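PDB 3ZPL: putative marr-family transcriptional repressor from Streptomyces coelicolor, which binds DNA through a winged-helix motif and probably acts as a MarR-family transcriptional repressor. Local coordinates for residues W21-A24 against E25-L28. Numbering follows the deposited sequence.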
loop_
_atom_site.group_PDB
_atom_site.type_symbol
_atom_site.label_atom_id
_atom_site.label_comp_id
_atom_site.label_asym_id
_atom_site.label_seq_id
_atom_site.Cartn_x
_atom_site.Cartn_y
_atom_site.Cartn_z
ATOM N N TRP A 21 -16.825 -12.792 -14.059
ATOM C CA TRP A 21 -15.749 -13.492 -13.329
ATOM C C TRP A 21 -14.432 -12.912 -13.783
ATOM O O TRP A 21 -14.391 -12.228 -14.795
ATOM C CB TRP A 21 -15.691 -14.984 -13.700
ATOM C CG TRP A 21 -16.603 -15.919 -12.978
ATOM C CD1 TRP A 21 -17.662 -15.585 -12.192
ATOM C CD2 TRP A 21 -16.593 -17.358 -13.044
ATOM N NE1 TRP A 21 -18.298 -16.713 -11.736
ATOM C CE2 TRP A 21 -17.662 -17.818 -12.242
ATOM C CE3 TRP A 21 -15.773 -18.305 -13.682
ATOM C CZ2 TRP A 21 -17.945 -19.183 -12.073
ATOM C CZ3 TRP A 21 -16.048 -19.655 -13.505
ATOM C CH2 TRP A 21 -17.131 -20.079 -12.710
ATOM N N LEU A 22 -13.352 -13.217 -13.059
ATOM C CA LEU A 22 -12.015 -12.799 -13.478
ATOM C C LEU A 22 -11.301 -13.909 -14.189
ATOM O O LEU A 22 -11.210 -15.012 -13.667
ATOM C CB LEU A 22 -11.163 -12.373 -12.278
ATOM C CG LEU A 22 -10.946 -10.886 -12.088
ATOM C CD1 LEU A 22 -12.273 -10.142 -12.046
ATOM C CD2 LEU A 22 -10.134 -10.673 -10.819
ATOM N N THR A 23 -10.747 -13.620 -15.362
ATOM C CA THR A 23 -9.976 -14.646 -16.071
ATOM C C THR A 23 -8.786 -15.004 -15.209
ATOM O O THR A 23 -8.414 -14.257 -14.326
ATOM C CB THR A 23 -9.480 -14.199 -17.467
ATOM O OG1 THR A 23 -8.415 -13.245 -17.333
ATOM C CG2 THR A 23 -10.621 -13.609 -18.299
ATOM N N ALA A 24 -8.174 -16.142 -15.475
ATOM C CA ALA A 24 -6.974 -16.528 -14.747
ATOM C C ALA A 24 -5.848 -15.558 -15.029
ATOM O O ALA A 24 -5.013 -15.336 -14.174
ATOM C CB ALA A 24 -6.565 -17.933 -15.109
ATOM N N GLU A 25 -5.841 -14.959 -16.222
ATOM C CA GLU A 25 -4.799 -13.992 -16.552
ATOM C C GLU A 25 -4.945 -12.822 -15.616
ATOM O O GLU A 25 -3.983 -12.426 -14.967
ATOM C CB GLU A 25 -4.867 -13.497 -17.997
ATOM C CG GLU A 25 -4.315 -14.419 -19.063
ATOM C CD GLU A 25 -5.258 -15.570 -19.428
ATOM O OE1 GLU A 25 -6.492 -15.448 -19.222
ATOM O OE2 GLU A 25 -4.770 -16.599 -19.941
ATOM N N GLU A 26 -6.155 -12.263 -15.575
ATOM C CA GLU A 26 -6.475 -11.107 -14.724
ATOM C C GLU A 26 -6.159 -11.367 -13.267
ATOM O O GLU A 26 -5.549 -10.538 -12.595
ATOM C CB GLU A 26 -7.941 -10.717 -14.881
ATOM C CG GLU A 26 -8.287 -10.074 -16.226
ATOM C CD GLU A 26 -9.786 -9.911 -16.414
ATOM O OE1 GLU A 26 -10.531 -10.865 -16.086
ATOM O OE2 GLU A 26 -10.241 -8.838 -16.866
ATOM N N GLN A 27 -6.546 -12.539 -12.792
ATOM C CA GLN A 27 -6.208 -12.942 -11.443
ATOM C C GLN A 27 -4.698 -12.808 -11.177
ATOM O O GLN A 27 -4.302 -12.328 -10.120
ATOM C CB GLN A 27 -6.656 -14.386 -11.197
ATOM C CG GLN A 27 -8.118 -14.517 -10.816
ATOM C CD GLN A 27 -8.553 -15.966 -10.704
ATOM O OE1 GLN A 27 -8.127 -16.680 -9.784
ATOM N NE2 GLN A 27 -9.402 -16.414 -11.628
ATOM N N LEU A 28 -3.871 -13.249 -12.133
ATOM C CA LEU A 28 -2.410 -13.184 -12.004
ATOM C C LEU A 28 -1.842 -11.775 -12.028
ATOM O O LEU A 28 -0.812 -11.476 -11.380
ATOM C CB LEU A 28 -1.725 -13.999 -13.103
ATOM C CG LEU A 28 -1.537 -15.469 -12.683
ATOM C CD1 LEU A 28 -1.365 -16.435 -13.839
ATOM C CD2 LEU A 28 -0.361 -15.527 -11.730
#
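T23 and E26 close a capping box at the start of helix 24-52, each side chain serving the other's backbone amide. T23, the N-cap residue, accepts from E26 N through OG1 at 3.0 Å in an almost straight bond (174°). Its OG1 can do this because chi1 of 72° sets it between the backbone N and the carbonyl carbon, facing the first turn. In return T23 N donates to E26 OE1 over 2.9 Å, and the oxygen receives it on its anti lone pair. The same oxygen forms a salt bridge with R20, so backbone and side-chain donors from the incoming loop converge on it. Replacing E26 with an alanine would probably leave T23 N and R20 without this acceptor and free the loop to shift against the helix.

Three backbone carbonyls, those of L22, T23 and A24, are taken as well. L22 O receives Q27 NE2 at 3.1 Å, the donor lying above the carbonyl plane while the oxygen stays close to the Q27 amide plane. Q27 N meets T23 O at 3.0 Å, and L28 N meets A24 O at 3.1 Å, beginning the helical ladder.

The cap lies at the chain's periphery, about 21 Å from the DNA at the nearest atoms, where the loop enters helix 24-52; here L22 packs on R138 of the second subunit and E26 on Q150 of that same subunit, from its helices 120-142 and 147-164.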